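Local structure of putative two-component sensor histidine kinase protein (Sinorhizobium meliloti, 3HCY) at residues 24-29 against 36-41; 64-69 against 94-99; 68-73 against 116-121; 88-93 against 109-114. The protein is probably a sensor histidine kinase that transfers phosphate from ATP to a protein histidine, the chain described here being its GAF domain. All coordinates share one frame; numbering follows the deposited sequence.

Contact 1 (24-29 against 36-41)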
# COMPACT_ATOMS: atom_id res chain seq x y z
N ALA A 24 11.77 0.64 -10.72
CA ALA A 24 11.47 -0.01 -9.46
C ALA A 24 11.38 -1.58 -9.61
O ALA A 24 11.23 -2.14 -10.72
CB ALA A 24 10.19 0.58 -8.90
N SER A 25 11.50 -2.30 -8.48
CA SER A 25 11.40 -3.77 -8.52
C SER A 25 10.93 -4.36 -7.20
O SER A 25 11.01 -3.69 -6.15
CB SER A 25 12.77 -4.33 -8.81
OG SER A 25 13.70 -3.88 -7.81
N ILE A 26 10.46 -5.62 -7.24
CA ILE A 26 10.16 -6.37 -6.00
C ILE A 26 10.94 -7.68 -6.05
O ILE A 26 10.97 -8.34 -7.09
CB ILE A 26 8.63 -6.68 -5.82
CG1 ILE A 26 7.80 -5.37 -5.91
CG2 ILE A 26 8.40 -7.45 -4.50
CD1 ILE A 26 6.32 -5.44 -6.37
N LEU A 27 11.59 -8.04 -4.94
CA LEU A 27 12.29 -9.30 -4.87
C LEU A 27 11.86 -10.03 -3.60
O LEU A 27 11.60 -9.43 -2.55
CB LEU A 27 13.84 -9.11 -4.94
CG LEU A 27 14.51 -8.23 -6.04
CD1 LEU A 27 14.19 -6.71 -5.87
CD2 LEU A 27 16.01 -8.40 -6.17
N LEU A 28 11.83 -11.35 -3.69
CA LEU A 28 11.42 -12.19 -2.57
C LEU A 28 12.42 -13.35 -2.37
O LEU A 28 13.10 -13.75 -3.30
CB LEU A 28 9.98 -12.74 -2.84
CG LEU A 28 8.82 -11.73 -2.69
CD1 LEU A 28 7.53 -12.43 -2.84
CD2 LEU A 28 8.88 -11.04 -1.35
N PHE A 29 12.54 -13.85 -1.15
CA PHE A 29 13.37 -15.02 -0.92
C PHE A 29 12.79 -16.22 -1.57
O PHE A 29 11.57 -16.31 -1.71
CB PHE A 29 13.55 -15.35 0.54
CG PHE A 29 14.59 -14.50 1.18
CD1 PHE A 29 15.87 -14.46 0.65
CD2 PHE A 29 14.29 -13.73 2.28
CE1 PHE A 29 16.82 -13.67 1.20
CE2 PHE A 29 15.23 -12.96 2.84
CZ PHE A 29 16.51 -12.92 2.29
N ARG A 36 15.17 -13.01 -5.23
CA ARG A 36 14.76 -13.17 -6.62
C ARG A 36 13.72 -12.14 -7.05
O ARG A 36 12.66 -12.02 -6.42
CB ARG A 36 14.10 -14.53 -6.79
CG ARG A 36 15.02 -15.66 -6.55
CD ARG A 36 14.87 -16.79 -7.56
NE ARG A 36 16.06 -17.66 -7.51
CZ ARG A 36 17.22 -17.39 -8.08
NH1 ARG A 36 17.36 -16.27 -8.75
NH2 ARG A 36 18.26 -18.22 -8.00
N PHE A 37 13.98 -11.45 -8.15
CA PHE A 37 12.96 -10.60 -8.77
C PHE A 37 11.69 -11.40 -8.98
O PHE A 37 11.82 -12.55 -9.27
CB PHE A 37 13.47 -10.01 -10.08
CG PHE A 37 14.66 -9.09 -9.86
CD1 PHE A 37 14.46 -7.73 -9.65
CD2 PHE A 37 15.93 -9.60 -9.78
CE1 PHE A 37 15.53 -6.87 -9.42
CE2 PHE A 37 17.00 -8.78 -9.54
CZ PHE A 37 16.82 -7.40 -9.36
N VAL A 38 10.52 -10.80 -8.68
CA VAL A 38 9.19 -11.29 -8.98
C VAL A 38 8.41 -10.25 -9.81
O VAL A 38 7.34 -10.53 -10.36
CB VAL A 38 8.38 -11.56 -7.68
CG1 VAL A 38 9.25 -12.28 -6.59
CG2 VAL A 38 7.76 -10.26 -7.13
N ALA A 39 8.96 -9.04 -9.90
CA ALA A 39 8.35 -7.98 -10.72
C ALA A 39 9.27 -6.81 -10.84
O ALA A 39 10.10 -6.59 -9.94
CB ALA A 39 6.98 -7.52 -10.11
N ALA A 40 9.10 -6.03 -11.93
CA ALA A 40 10.03 -4.92 -12.18
C ALA A 40 9.63 -4.00 -13.30
O ALA A 40 8.95 -4.42 -14.22
CB ALA A 40 11.45 -5.46 -12.43
N ARG A 41 10.01 -2.73 -13.22
CA ARG A 41 10.17 -1.91 -14.43
C ARG A 41 11.18 -0.82 -14.26
O ARG A 41 11.42 -0.44 -13.15
CB ARG A 41 8.85 -1.26 -14.79
CG ARG A 41 7.98 -0.74 -13.72
CD ARG A 41 6.49 -1.05 -14.18
NE ARG A 41 5.40 -0.36 -13.46
CZ ARG A 41 4.16 -0.81 -13.25
NH1 ARG A 41 3.77 -2.02 -13.62
NH2 ARG A 41 3.31 -0.05 -12.60

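Contact 2 (64-69 against 94-99)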
# COMPACT_ATOMS: atom_id res chain seq x y z
N PRO A 64 15.36 -5.19 10.40
CA PRO A 64 15.84 -4.49 9.22
C PRO A 64 15.31 -3.09 8.98
O PRO A 64 14.13 -2.84 9.10
CB PRO A 64 15.36 -5.38 8.10
CG PRO A 64 14.05 -5.88 8.60
CD PRO A 64 14.10 -5.90 10.11
N GLU A 65 16.22 -2.22 8.59
CA GLU A 65 15.91 -0.84 8.26
C GLU A 65 16.08 -0.60 6.76
O GLU A 65 16.78 -1.34 6.07
CB GLU A 65 16.89 0.11 8.97
CG GLU A 65 17.19 -0.22 10.43
CD GLU A 65 16.03 0.02 11.39
OE1 GLU A 65 14.97 0.54 10.98
OE2 GLU A 65 16.21 -0.30 12.60
N PRO A 66 15.50 0.48 6.26
CA PRO A 66 15.78 0.85 4.90
C PRO A 66 17.24 1.23 4.69
O PRO A 66 17.90 1.73 5.61
CB PRO A 66 14.86 2.06 4.69
CG PRO A 66 13.78 1.91 5.74
CD PRO A 66 14.55 1.42 6.90
N ILE A 67 17.76 0.98 3.50
CA ILE A 67 19.13 1.32 3.16
C ILE A 67 19.08 2.27 1.97
O ILE A 67 18.33 2.02 1.04
CB ILE A 67 20.01 0.04 2.76
CG1 ILE A 67 20.03 -1.06 3.86
CG2 ILE A 67 21.42 0.45 2.35
CD1 ILE A 67 19.78 -0.60 5.38
N PHE A 68 19.86 3.34 1.98
CA PHE A 68 19.85 4.28 0.86
C PHE A 68 21.22 4.37 0.28
O PHE A 68 22.17 4.29 1.02
CB PHE A 68 19.34 5.63 1.32
CG PHE A 68 18.04 5.52 1.98
CD1 PHE A 68 16.91 5.39 1.25
CD2 PHE A 68 17.95 5.39 3.33
CE1 PHE A 68 15.65 5.22 1.88
CE2 PHE A 68 16.72 5.22 3.96
CZ PHE A 68 15.57 5.13 3.23
N VAL A 69 21.30 4.51 -1.04
CA VAL A 69 22.54 4.71 -1.77
C VAL A 69 22.32 5.89 -2.72
O VAL A 69 21.68 5.79 -3.77
CB VAL A 69 22.92 3.46 -2.56
CG1 VAL A 69 24.04 3.75 -3.58
CG2 VAL A 69 23.27 2.32 -1.64
N GLY A 94 17.28 2.61 -3.46
CA GLY A 94 16.60 2.54 -2.17
C GLY A 94 16.13 1.13 -1.94
O GLY A 94 15.42 0.57 -2.78
N PHE A 95 16.53 0.57 -0.81
CA PHE A 95 16.10 -0.75 -0.40
C PHE A 95 15.14 -0.69 0.79
O PHE A 95 15.51 -0.23 1.85
CB PHE A 95 17.27 -1.59 0.07
CG PHE A 95 18.44 -1.66 -0.88
CD1 PHE A 95 18.73 -2.86 -1.54
CD2 PHE A 95 19.32 -0.58 -1.03
CE1 PHE A 95 19.83 -2.95 -2.36
CE2 PHE A 95 20.43 -0.67 -1.86
CZ PHE A 95 20.68 -1.85 -2.52
N PHE A 96 13.94 -1.20 0.62
CA PHE A 96 12.95 -1.20 1.66
C PHE A 96 12.53 -2.64 1.88
O PHE A 96 12.01 -3.26 0.97
CB PHE A 96 11.75 -0.38 1.25
CG PHE A 96 12.12 0.97 0.71
CD1 PHE A 96 12.25 2.04 1.57
CD2 PHE A 96 12.40 1.14 -0.64
CE1 PHE A 96 12.62 3.27 1.08
CE2 PHE A 96 12.77 2.37 -1.15
CZ PHE A 96 12.88 3.43 -0.29
N PRO A 97 12.81 -3.17 3.07
CA PRO A 97 12.56 -4.51 3.47
C PRO A 97 11.11 -4.89 3.42
O PRO A 97 10.29 -4.09 3.78
CB PRO A 97 12.99 -4.53 4.96
CG PRO A 97 13.77 -3.33 5.21
CD PRO A 97 13.70 -2.46 4.02
N LEU A 98 10.80 -6.11 3.00
CA LEU A 98 9.45 -6.63 3.09
C LEU A 98 9.43 -7.67 4.17
O LEU A 98 10.19 -8.63 4.12
CB LEU A 98 8.99 -7.29 1.80
CG LEU A 98 8.81 -6.28 0.69
CD1 LEU A 98 8.25 -6.95 -0.56
CD2 LEU A 98 7.93 -5.14 1.20
N VAL A 99 8.53 -7.49 5.12
CA VAL A 99 8.46 -8.30 6.32
C VAL A 99 7.08 -8.84 6.66
O VAL A 99 6.10 -8.14 6.53
CB VAL A 99 8.81 -7.43 7.49
CG1 VAL A 99 8.57 -8.15 8.74
CG2 VAL A 99 10.20 -7.00 7.39

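Contact 3 (68-73 against 116-121)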
# COMPACT_ATOMS: atom_id res chain seq x y z
N PHE A 68 19.86 3.34 1.98
CA PHE A 68 19.85 4.28 0.86
C PHE A 68 21.22 4.37 0.28
O PHE A 68 22.17 4.29 1.02
CB PHE A 68 19.34 5.63 1.32
CG PHE A 68 18.04 5.52 1.98
CD1 PHE A 68 16.91 5.39 1.25
CD2 PHE A 68 17.95 5.39 3.33
CE1 PHE A 68 15.65 5.22 1.88
CE2 PHE A 68 16.72 5.22 3.96
CZ PHE A 68 15.57 5.13 3.23
N VAL A 69 21.30 4.51 -1.04
CA VAL A 69 22.54 4.71 -1.77
C VAL A 69 22.32 5.89 -2.72
O VAL A 69 21.68 5.79 -3.77
CB VAL A 69 22.92 3.46 -2.56
CG1 VAL A 69 24.04 3.75 -3.58
CG2 VAL A 69 23.27 2.32 -1.64
N GLU A 70 22.89 7.02 -2.37
CA GLU A 70 22.59 8.26 -3.06
C GLU A 70 23.39 8.43 -4.33
O GLU A 70 22.92 9.03 -5.28
CB GLU A 70 22.85 9.43 -2.13
CG GLU A 70 21.87 9.43 -0.99
CD GLU A 70 22.12 10.52 -0.01
OE1 GLU A 70 23.21 11.17 -0.12
OE2 GLU A 70 21.24 10.70 0.88
N ASN A 71 24.63 7.93 -4.29
CA ASN A 71 25.50 7.87 -5.45
C ASN A 71 26.20 6.57 -5.41
O ASN A 71 26.82 6.25 -4.40
CB ASN A 71 26.54 8.95 -5.40
CG ASN A 71 27.12 9.24 -6.73
OD1 ASN A 71 27.54 8.33 -7.46
ND2 ASN A 71 27.15 10.52 -7.09
N VAL A 72 26.09 5.82 -6.50
CA VAL A 72 26.67 4.49 -6.56
C VAL A 72 28.15 4.62 -6.39
O VAL A 72 28.78 3.78 -5.72
CB VAL A 72 26.53 3.76 -7.90
CG1 VAL A 72 26.62 2.27 -7.66
CG2 VAL A 72 25.28 4.09 -8.58
N ASP A 73 28.72 5.65 -7.03
CA ASP A 73 30.15 5.80 -7.06
C ASP A 73 30.70 5.94 -5.69
O ASP A 73 31.83 5.60 -5.45
CB ASP A 73 30.55 7.01 -7.87
CG ASP A 73 30.24 6.82 -9.35
OD1 ASP A 73 30.49 5.69 -9.85
OD2 ASP A 73 29.76 7.80 -10.00
N HIS A 116 20.71 10.86 -6.06
CA HIS A 116 19.47 11.19 -5.41
C HIS A 116 19.55 11.12 -3.86
O HIS A 116 19.84 10.07 -3.29
CB HIS A 116 18.38 10.25 -5.97
CG HIS A 116 17.03 10.50 -5.42
ND1 HIS A 116 16.62 9.97 -4.21
CD2 HIS A 116 15.98 11.21 -5.89
CE1 HIS A 116 15.37 10.34 -3.97
NE2 HIS A 116 14.96 11.09 -4.98
N ARG A 117 19.31 12.25 -3.21
CA ARG A 117 19.03 12.34 -1.76
C ARG A 117 17.58 11.96 -1.37
O ARG A 117 16.61 12.37 -1.99
CB ARG A 117 19.30 13.76 -1.29
CG ARG A 117 18.23 14.76 -1.81
CD ARG A 117 17.60 14.44 -3.28
NE ARG A 117 18.55 14.64 -4.41
CZ ARG A 117 18.31 14.40 -5.71
NH1 ARG A 117 17.15 13.90 -6.14
NH2 ARG A 117 19.27 14.65 -6.60
N PHE A 118 17.43 11.22 -0.31
CA PHE A 118 16.11 10.69 -0.04
C PHE A 118 15.37 11.56 0.97
O PHE A 118 15.71 11.60 2.14
CB PHE A 118 16.19 9.23 0.40
CG PHE A 118 16.70 8.30 -0.68
CD1 PHE A 118 18.03 8.35 -1.10
CD2 PHE A 118 15.85 7.38 -1.30
CE1 PHE A 118 18.49 7.48 -2.10
CE2 PHE A 118 16.32 6.52 -2.30
CZ PHE A 118 17.61 6.55 -2.69
N ALA A 119 14.34 12.26 0.48
CA ALA A 119 13.47 13.10 1.29
C ALA A 119 12.66 12.25 2.25
O ALA A 119 12.17 11.17 1.89
CB ALA A 119 12.58 13.88 0.40
N ASP A 120 12.51 12.73 3.48
CA ASP A 120 11.79 12.00 4.53
C ASP A 120 10.42 11.58 4.11
O ASP A 120 10.04 10.40 4.21
CB ASP A 120 11.67 12.88 5.73
CG ASP A 120 12.97 13.04 6.38
OD1 ASP A 120 13.83 12.23 6.02
OD2 ASP A 120 13.17 14.01 7.17
N SER A 121 9.68 12.56 3.62
CA SER A 121 8.39 12.33 3.03
C SER A 121 8.38 11.07 2.13
O SER A 121 7.50 10.22 2.34
CB SER A 121 7.96 13.61 2.30
OG SER A 121 7.04 13.36 1.25

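Contact 4 (88-93 against 109-114)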
# COMPACT_ATOMS: atom_id res chain seq x y z
N GLU A 88 23.94 -0.96 -15.97
CA GLU A 88 22.48 -0.91 -16.16
C GLU A 88 22.01 0.51 -16.35
O GLU A 88 20.92 0.74 -16.87
CB GLU A 88 21.75 -1.55 -14.96
CG GLU A 88 20.19 -1.56 -15.00
CD GLU A 88 19.61 -2.36 -16.14
OE1 GLU A 88 20.31 -3.25 -16.62
OE2 GLU A 88 18.46 -2.08 -16.59
N GLY A 89 22.82 1.47 -15.94
CA GLY A 89 22.46 2.86 -16.09
C GLY A 89 21.91 3.51 -14.83
O GLY A 89 21.38 4.61 -14.93
N ILE A 90 22.06 2.85 -13.66
CA ILE A 90 21.51 3.32 -12.36
C ILE A 90 22.58 4.04 -11.51
O ILE A 90 23.73 3.58 -11.45
CB ILE A 90 21.01 2.10 -11.53
CG1 ILE A 90 19.79 1.47 -12.19
CG2 ILE A 90 20.79 2.45 -10.02
CD1 ILE A 90 19.72 -0.06 -11.99
N ALA A 91 22.20 5.15 -10.86
CA ALA A 91 23.09 6.00 -10.04
C ALA A 91 22.72 5.96 -8.53
O ALA A 91 23.53 6.28 -7.65
CB ALA A 91 23.01 7.46 -10.56
N ALA A 92 21.47 5.63 -8.22
CA ALA A 92 21.02 5.74 -6.87
C ALA A 92 19.97 4.67 -6.63
O ALA A 92 19.26 4.28 -7.55
CB ALA A 92 20.48 7.13 -6.61
N LEU A 93 19.92 4.15 -5.40
CA LEU A 93 18.95 3.12 -5.08
C LEU A 93 18.49 3.12 -3.61
O LEU A 93 19.20 3.54 -2.67
CB LEU A 93 19.46 1.73 -5.46
CG LEU A 93 20.72 1.41 -6.30
CD1 LEU A 93 22.02 1.94 -5.66
CD2 LEU A 93 20.80 -0.11 -6.52
N MET A 109 12.62 -2.08 -4.34
CA MET A 109 13.74 -1.23 -4.67
C MET A 109 13.19 -0.09 -5.51
O MET A 109 12.34 -0.30 -6.40
CB MET A 109 14.85 -1.97 -5.49
CG MET A 109 15.43 -3.31 -4.95
SD MET A 109 16.53 -3.04 -3.62
CE MET A 109 17.42 -1.62 -4.25
N THR A 110 13.71 1.10 -5.22
CA THR A 110 13.53 2.23 -6.10
C THR A 110 14.91 2.52 -6.65
O THR A 110 15.88 2.44 -5.92
CB THR A 110 13.09 3.43 -5.32
OG1 THR A 110 13.99 3.56 -4.21
CG2 THR A 110 11.67 3.25 -4.84
N TYR A 111 14.98 2.83 -7.92
CA TYR A 111 16.23 3.10 -8.62
C TYR A 111 16.11 4.51 -9.21
O TYR A 111 15.01 4.94 -9.61
CB TYR A 111 16.43 2.10 -9.75
CG TYR A 111 16.42 0.66 -9.33
CD1 TYR A 111 17.54 0.08 -8.76
CD2 TYR A 111 15.31 -0.16 -9.53
CE1 TYR A 111 17.56 -1.28 -8.37
CE2 TYR A 111 15.32 -1.53 -9.14
CZ TYR A 111 16.45 -2.06 -8.58
OH TYR A 111 16.49 -3.36 -8.18
N TYR A 112 17.22 5.22 -9.24
CA TYR A 112 17.28 6.53 -9.87
C TYR A 112 18.48 6.57 -10.79
O TYR A 112 19.60 6.22 -10.36
CB TYR A 112 17.41 7.63 -8.83
CG TYR A 112 16.21 7.75 -7.93
CD1 TYR A 112 15.25 8.73 -8.14
CD2 TYR A 112 16.05 6.90 -6.84
CE1 TYR A 112 14.18 8.87 -7.31
CE2 TYR A 112 14.96 7.02 -6.01
CZ TYR A 112 14.03 8.01 -6.24
OH TYR A 112 12.93 8.11 -5.40
N ASP A 113 18.26 6.99 -12.04
CA ASP A 113 19.31 7.03 -13.06
C ASP A 113 20.40 8.13 -12.81
O ASP A 113 21.44 8.15 -13.45
CB ASP A 113 18.66 7.27 -14.43
CG ASP A 113 17.74 6.17 -14.86
OD1 ASP A 113 17.99 5.04 -14.41
OD2 ASP A 113 16.79 6.46 -15.66
N ARG A 114 20.13 9.09 -11.93
CA ARG A 114 21.16 10.07 -11.52
C ARG A 114 21.09 10.12 -10.00
O ARG A 114 20.12 9.66 -9.38
CB ARG A 114 20.99 11.46 -12.16
CG ARG A 114 19.73 12.19 -11.70
CD ARG A 114 19.46 13.56 -12.39
NE ARG A 114 18.26 14.29 -11.92
CZ ARG A 114 17.00 14.08 -12.34
NH1 ARG A 114 16.70 13.12 -13.24
NH2 ARG A 114 16.01 14.83 -11.85

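Contact 1 (24-29 against 36-41)
Strands 24-29 and 36-41 run antiparallel, the axes of 24-29 and 39-41 4.7 Å apart, as a beta hairpin at one edge of the GAF-domain sheet. A classic beta bulge interrupts the ladder: Val38 and Ala39 both face Ile26, whose O accepts from Val38 N (3.0 Å) while its own N donates to Ala39 O (2.9 Å). Ala24 with Arg41 and Leu28 with Arg36 form hydrogen-bonded pairs on either side of it. On the face carrying Ser25, Leu27, Phe37 and Ala40, the Leu27 and Phe37 side chains lie side by side and point the same way, Phe37 CG anti to the carbonyl carbon (chi1 -63°). Leu27 CD2 sits over the middle of the Phe37 ring in a CH-pi contact, and Ser25 CB meets the ring edge at CE1 (3.8 Å). Tyr47 and Gln48 of helix 45-50 also touch Phe37. The other face, with Ile26, Leu28 and Ala39, turns to helix 5-19, where Tyr8 packs on Leu28, Val38 and Ala39, and Asp13 and Glu9 form salt bridges with Arg41. Val38 divides its branches over strand 24-29: CG2 touches Ile26 CG2 at 3.9 Å, CG1 Leu28 CB at 3.8 Å.

Contact 2 (64-69 against 94-99)
The short edge strand 67-69 of the GAF sheet pairs antiparallel with 94-99 through Ile67 and Phe95, a hydrogen-bonded pair. Ile67 N donates to Phe95 O and Phe95 N to Ile67 O, both at 3.0 Å; the second bond is almost straight (177° at the hydrogen). Phe95 O also receives a CA-H...O contact from Pro66 CA, just before the strand. Three prolines carry much of this end: Pro64 CB lies 3.9 Å from Pro97 CG, the two rings crossing at a slant, while Pro64 CG reaches Val99 CG2 and Glu65 O approaches Pro97 CG.

Ile67 and Phe95 share one face of the sheet. With CG anti to the carbonyl carbon (chi1 -52°), Phe95 presents its ring edge to the neighbouring strand, with Ile67 O in the ring plane 3.5 Å from CD2, Ile67 CB also 3.9 Å from CD2, and Val69 CG2 near CE2. Phe68 and Phe96 meet on the opposite face beside Gly94, where a CB would crowd the Phe96 ring; Phe68 CE1 is 3.7 Å from Phe96 CE1, and the planes are inclined by 70°, an oblique aromatic pair. Pro66 CB also touches Phe96 CD1.

The Phe68-Phe96 face is covered by helix 120-146, through Ile123, Ala126 and Leu127. The Phe95 face meets Pro56 and Trp57 of a loop, on the side of the sheet that commonly lines the ligand pocket in GAF domains, and strand 104-112 flanks 94-99 on its other edge.

Contact 3 (68-73 against 116-121)
Glu70 O accepts from His116 N at 3.0 Å, the donor lying in the carbonyl plane on a lone pair (160° at the hydrogen). This is the backbone bond that ties the end of strand 67-69, an edge strand of the GAF-domain sheet, to the loop leading into the C-terminal helix 120-146. A CA-H...O contact from Glu70 CA to His116 O runs the other way beside it.

The Phe118 ring is the centre of the side-chain contact, held between two residues. Phe68 CD1 lies over one face, displaced toward the rim and 3.4 Å from Phe118 CD2; the rings are inclined by 49° with centroids 4.8 Å apart. His116 ND1 lies over the centre of the opposite face, from within the same loop. At the ring edge, Glu70 CG is in plane, 4.0 Å from Phe118 CD1. CD of Glu70 continues anti (chi2 177°), and the side chain slides past Phe118 in the opposite direction, its OE2 3.8 Å from Arg117 CA. Further on, Asn71 OD1 accepts from Asp73 N in an Asx turn.

Ala119 is the N-cap of helix 120-146, whose Ile123 touches both Phe68 and Phe118. His116 stacks on Tyr112 of strand 104-112 and touches Ala92 of strand 92-99, while Val72 packs on Ile85 and Val86 of helix 79-88.

Contact 4 (88-93 against 109-114)
The Tyr111 ring receives Leu93 CD2 at its edge, near the ring plane and 3.9 Å from CE1, while Ile90 CD1 approaches CD1 at a slant; the Tyr112 ring has Ala92 O near its plane at the edge and stacks with His116. These rings belong to the beta hairpin of strands 92-99 and 104-112, at the end away from its turn, where a classic beta bulge places Ala91 and Ala92 both opposite Tyr112. Tyr112 O is gripped by two donors, Ala91 N and Ala92 N, each at 2.9 Å and each in the carbonyl plane; the bond from Ala92 is the more bent (136° at the hydrogen, against 156°). In return Tyr112 N donates to Ala92 O at 2.8 Å, from above that carbonyl's plane.

The two tyrosines lie on opposite faces of the sheet. Beside Tyr112, Ala92 CB packs on Tyr112 CB at 3.8 Å. Leu93 shares the Tyr111 face, the CD1 end of Ile90 reaches the same ring from the loop, and the Tyr111 hydroxyl is hydrogen-bonded to Ser25 OG of the next strand. Met109 is folded back by bends at chi2 and chi3, which bring CE to Leu93 CB at 4.1 Å.

Gly89, with a positive phi of 99°, ends helix 79-88 in a Schellman motif that turns the chain toward the strand. Arg23 holds both sides of this entrance: its NH1 forms a salt bridge with Glu88 OE2, and its NE another with Asp113 OD1.

Overall arrangement
From the N terminus, contact 1 closes first, as a hairpin complete before the others open. The chain then runs through helix 45-50 to strand 67-69, where contacts 2 and 3 start together, sharing Phe68 and Val69. Contact 2 pairs this strand with 94-99; contact 3 spans the longer loop to 116-121, within which contact 4 opens and closes. Contacts 2 and 4 cross: 88-93 comes between the two segments of contact 2, and 94-99 between those of contact 4. Across the sheet, Ser25 O meets Met109 N between contacts 1 and 4, and Gly94 N meets Thr110 O between contacts 2 and 4. Contact 3 ties the edge strand 67-69 to the loop leading into helix 120-146.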